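Local coordinates for pullulanase (Klebsiella oxytoca, PDB 2YOC), which hydrolyses the alpha-1,6-glucosidic linkages of pullulan and related branched glucans and is secreted through a type 2 secretion system, at residues M667-L676 and F704-T715. Residues are numbered along the deposited sequence; the frame is centred on the assembly and turned at random.
Sequences MGYHPKAQIL and FEIASQINLKGT
M667, a selenomethionine, meets L712 tip to tip, M667 CE against L712 CD1 at 3.7 Å. Its CG is anti to the backbone N (chi1 -172°), and the chain bends only at chi3, which carries the methyl group to the leucine while CG rests against the methyl of A707. The next residue, G668, brings its CA close to A707 O in a CA-H...O contact. Y669 contributes its carbonyl, whose oxygen lies at the edge of the F704 ring, near its plane, and also accepts a hydrogen bond from R618. H670 O accepts from A707 N (2.8 Å); A707 is also the centre of an inverse gamma turn. P671 covers one face of the F704 ring: its CG stands 3.8 Å from the ring centroid, almost on the ring normal, a CH-pi contact. P671 forms a single backbone bridge with I706 and is the N-cap residue of the helix that follows. K672 N donates to E705 O (2.9 Å). From the first turn, K672 runs out extended past L712, and its NZ donates to N711 O at 3.1 Å. K672 NZ also makes a long salt bridge to E705 OE1 (3.6 Å), and a water that accepts from NZ and donates to OE1 bridges the pair. A second water joins A673 N to E705 O. Further along, I675 CG1 packs on A707 CB, and L676 CD2 reaches T715 CB at 3.8 Å. The contact thus joins the loop between barrel strands 690-693 and 718-720 to the 3-10 turn 667-669 and the first turns of helix 672-683 in the (beta/alpha)8 barrel, with helix 640-655 touching H670 and Q674 and strand 718-720 touching M667 and L712.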
loop_
_atom_site.group_PDB
_atom_site.type_symbol
_atom_site.label_atom_id
_atom_site.label_comp_id
_atom_site.label_asym_id
_atom_site.label_seq_id
_atom_site.Cartn_x
_atom_site.Cartn_y
_atom_site.Cartn_z
HETATM N N MSE B 667 2.831 29.146 -13.965
HETATM C CA MSE B 667 1.425 29.048 -14.346
HETATM C C MSE B 667 0.470 28.676 -13.185
HETATM O O MSE B 667 -0.703 29.046 -13.221
HETATM C CB MSE B 667 1.276 28.126 -15.574
HETATM C CG MSE B 667 -0.112 28.097 -16.190
HETATM SE SE MSE B 667 -0.117 26.949 -17.751
HETATM C CE MSE B 667 0.379 25.315 -16.991
ATOM N N GLY B 668 0.989 28.015 -12.153
ATOM C CA GLY B 668 0.223 27.648 -10.961
ATOM C C GLY B 668 -0.390 28.842 -10.233
ATOM O O GLY B 668 -1.370 28.691 -9.491
ATOM N N TYR B 669 0.187 30.051 -10.457
ATOM C CA TYR B 669 -0.265 31.310 -9.874
ATOM C C TYR B 669 -1.471 31.842 -10.612
ATOM O O TYR B 669 -2.138 32.744 -10.116
ATOM C CB TYR B 669 0.878 32.323 -9.824
ATOM C CG TYR B 669 1.867 31.969 -8.737
ATOM C CD1 TYR B 669 2.920 31.095 -8.984
ATOM C CD2 TYR B 669 1.729 32.475 -7.447
ATOM C CE1 TYR B 669 3.802 30.723 -7.973
ATOM C CE2 TYR B 669 2.621 32.130 -6.437
ATOM C CZ TYR B 669 3.634 31.224 -6.693
ATOM O OH TYR B 669 4.519 30.874 -5.700
ATOM N N HIS B 670 -1.776 31.263 -11.777
ATOM C CA HIS B 670 -2.946 31.633 -12.553
ATOM C C HIS B 670 -4.108 30.677 -12.237
ATOM O O HIS B 670 -3.894 29.458 -12.094
ATOM C CB HIS B 670 -2.675 31.497 -14.068
ATOM C CG HIS B 670 -1.643 32.417 -14.639
ATOM N ND1 HIS B 670 -1.976 33.343 -15.605
ATOM C CD2 HIS B 670 -0.306 32.473 -14.421
ATOM C CE1 HIS B 670 -0.844 33.961 -15.910
ATOM N NE2 HIS B 670 0.183 33.481 -15.210
ATOM N N PRO B 671 -5.350 31.204 -12.245
ATOM C CA PRO B 671 -6.534 30.324 -12.129
ATOM C C PRO B 671 -6.715 29.477 -13.392
ATOM O O PRO B 671 -6.724 30.017 -14.498
ATOM C CB PRO B 671 -7.714 31.314 -12.030
ATOM C CG PRO B 671 -7.069 32.635 -11.744
ATOM C CD PRO B 671 -5.746 32.609 -12.401
ATOM N N LYS B 672 -6.887 28.165 -13.241
ATOM C CA LYS B 672 -7.155 27.255 -14.345
ATOM C C LYS B 672 -8.215 27.858 -15.286
ATOM O O LYS B 672 -8.043 27.773 -16.509
ATOM C CB LYS B 672 -7.639 25.903 -13.787
ATOM C CG LYS B 672 -8.472 25.014 -14.719
ATOM C CD LYS B 672 -8.664 23.591 -14.138
ATOM C CE LYS B 672 -9.665 22.777 -14.926
ATOM N NZ LYS B 672 -10.218 21.685 -14.096
ATOM N N ALA B 673 -9.269 28.508 -14.736
ATOM C CA ALA B 673 -10.339 29.081 -15.557
ATOM C C ALA B 673 -9.887 30.181 -16.534
ATOM O O ALA B 673 -10.399 30.278 -17.663
ATOM C CB ALA B 673 -11.490 29.554 -14.700
ATOM N N GLN B 674 -8.893 30.958 -16.108
ATOM C CA GLN B 674 -8.279 32.045 -16.859
ATOM C C GLN B 674 -7.474 31.409 -18.012
ATOM O O GLN B 674 -7.751 31.699 -19.189
ATOM C CB GLN B 674 -7.375 32.832 -15.887
ATOM C CG GLN B 674 -6.932 34.162 -16.348
ATOM C CD GLN B 674 -5.591 34.052 -16.976
ATOM O OE1 GLN B 674 -4.596 33.749 -16.300
ATOM N NE2 GLN B 674 -5.538 34.327 -18.281
ATOM N N ILE B 675 -6.561 30.461 -17.688
ATOM C CA ILE B 675 -5.786 29.804 -18.746
ATOM C C ILE B 675 -6.703 29.216 -19.848
ATOM O O ILE B 675 -6.437 29.425 -21.035
ATOM C CB ILE B 675 -4.719 28.804 -18.211
ATOM C CG1 ILE B 675 -3.808 29.443 -17.141
ATOM C CG2 ILE B 675 -3.897 28.210 -19.365
ATOM C CD1 ILE B 675 -2.852 30.557 -17.633
ATOM N N LEU B 676 -7.808 28.558 -19.449
ATOM C CA LEU B 676 -8.745 27.955 -20.400
ATOM C C LEU B 676 -9.503 29.011 -21.207
ATOM O O LEU B 676 -9.670 28.869 -22.420
ATOM C CB LEU B 676 -9.693 26.960 -19.720
ATOM C CG LEU B 676 -9.056 25.813 -18.921
ATOM C CD1 LEU B 676 -10.095 24.905 -18.369
ATOM C CD2 LEU B 676 -8.081 25.026 -19.755
ATOM N N PHE B 704 -8.549 30.382 -5.510
ATOM C CA PHE B 704 -9.131 29.841 -6.746
ATOM C C PHE B 704 -8.481 28.477 -7.114
ATOM O O PHE B 704 -7.352 28.179 -6.663
ATOM C CB PHE B 704 -8.863 30.811 -7.920
ATOM C CG PHE B 704 -7.429 31.312 -8.072
ATOM C CD1 PHE B 704 -6.433 30.492 -8.608
ATOM C CD2 PHE B 704 -7.083 32.603 -7.700
ATOM C CE1 PHE B 704 -5.125 30.952 -8.761
ATOM C CE2 PHE B 704 -5.766 33.052 -7.834
ATOM C CZ PHE B 704 -4.798 32.222 -8.364
ATOM N N GLU B 705 -9.160 27.705 -8.029
ATOM C CA GLU B 705 -8.640 26.448 -8.577
ATOM C C GLU B 705 -7.464 26.820 -9.482
ATOM O O GLU B 705 -7.647 27.470 -10.528
ATOM C CB GLU B 705 -9.718 25.691 -9.342
ATOM C CG GLU B 705 -9.252 24.314 -9.772
ATOM C CD GLU B 705 -10.216 23.529 -10.632
ATOM O OE1 GLU B 705 -10.907 24.136 -11.487
ATOM O OE2 GLU B 705 -10.236 22.289 -10.481
ATOM N N ILE B 706 -6.254 26.511 -8.997
ATOM C CA ILE B 706 -4.992 26.859 -9.652
ATOM C C ILE B 706 -4.741 26.059 -10.931
ATOM O O ILE B 706 -5.244 24.955 -11.048
ATOM C CB ILE B 706 -3.810 26.803 -8.644
ATOM C CG1 ILE B 706 -3.423 25.365 -8.220
ATOM C CG2 ILE B 706 -4.091 27.686 -7.427
ATOM C CD1 ILE B 706 -2.000 25.246 -7.549
ATOM N N ALA B 707 -3.996 26.625 -11.894
ATOM C CA ALA B 707 -3.645 25.949 -13.153
ATOM C C ALA B 707 -2.437 25.044 -12.872
ATOM O O ALA B 707 -1.287 25.413 -13.198
ATOM C CB ALA B 707 -3.299 26.973 -14.233
ATOM N N SER B 708 -2.694 23.885 -12.195
ATOM C CA SER B 708 -1.624 22.954 -11.826
ATOM C C SER B 708 -1.669 21.680 -12.652
ATOM O O SER B 708 -2.711 21.366 -13.240
ATOM C CB SER B 708 -1.647 22.646 -10.332
ATOM O OG SER B 708 -2.578 21.633 -9.984
ATOM N N GLN B 709 -0.534 20.929 -12.672
ATOM C CA GLN B 709 -0.357 19.644 -13.359
ATOM C C GLN B 709 -1.577 18.774 -13.081
ATOM O O GLN B 709 -2.190 18.262 -14.019
ATOM C CB GLN B 709 0.902 18.917 -12.837
ATOM C CG GLN B 709 2.196 19.683 -12.942
ATOM C CD GLN B 709 3.292 19.056 -12.107
ATOM O OE1 GLN B 709 3.310 19.193 -10.875
ATOM N NE2 GLN B 709 4.253 18.382 -12.761
ATOM N N ILE B 710 -1.962 18.655 -11.793
ATOM C CA ILE B 710 -3.095 17.843 -11.374
ATOM C C ILE B 710 -4.407 18.362 -11.918
ATOM O O ILE B 710 -5.180 17.573 -12.476
ATOM C CB ILE B 710 -3.143 17.709 -9.834
ATOM C CG1 ILE B 710 -1.795 17.224 -9.254
ATOM C CG2 ILE B 710 -4.358 16.848 -9.377
ATOM C CD1 ILE B 710 -1.580 15.675 -9.205
ATOM N N ASN B 711 -4.674 19.672 -11.712
ATOM C CA ASN B 711 -5.926 20.309 -12.096
ATOM C C ASN B 711 -6.176 20.374 -13.601
ATOM O O ASN B 711 -7.335 20.433 -14.021
ATOM C CB ASN B 711 -6.041 21.687 -11.449
ATOM C CG ASN B 711 -6.144 21.665 -9.934
ATOM O OD1 ASN B 711 -6.642 20.731 -9.323
ATOM N ND2 ASN B 711 -5.718 22.725 -9.283
ATOM N N LEU B 712 -5.100 20.345 -14.414
ATOM C CA LEU B 712 -5.194 20.426 -15.868
ATOM C C LEU B 712 -5.403 19.091 -16.637
ATOM O O LEU B 712 -5.503 19.118 -17.872
ATOM C CB LEU B 712 -4.068 21.270 -16.453
ATOM C CG LEU B 712 -4.051 22.751 -16.037
ATOM C CD1 LEU B 712 -2.686 23.343 -16.288
ATOM C CD2 LEU B 712 -5.161 23.562 -16.749
ATOM N N LYS B 713 -5.540 17.947 -15.914
ATOM C CA LYS B 713 -5.806 16.648 -16.538
ATOM C C LYS B 713 -6.982 16.753 -17.511
ATOM O O LYS B 713 -8.071 17.197 -17.130
ATOM C CB LYS B 713 -6.079 15.560 -15.486
ATOM C CG LYS B 713 -6.230 14.143 -16.062
ATOM C CD LYS B 713 -6.823 13.137 -15.084
ATOM C CE LYS B 713 -6.949 11.771 -15.747
ATOM N NZ LYS B 713 -7.322 10.685 -14.793
ATOM N N GLY B 714 -6.712 16.416 -18.774
ATOM C CA GLY B 714 -7.699 16.437 -19.854
ATOM C C GLY B 714 -8.128 17.792 -20.402
ATOM O O GLY B 714 -9.035 17.826 -21.231
ATOM N N THR B 715 -7.496 18.916 -19.948
ATOM C CA THR B 715 -7.828 20.263 -20.407
ATOM C C THR B 715 -7.210 20.579 -21.763
ATOM O O THR B 715 -7.781 21.352 -22.531
ATOM C CB THR B 715 -7.425 21.337 -19.399
ATOM O OG1 THR B 715 -5.999 21.408 -19.278
ATOM C CG2 THR B 715 -8.066 21.154 -18.051
HETATM O O HOH W 1 -12.753 22.387 -12.742
HETATM O O HOH W 2 -10.053 28.314 -11.874
#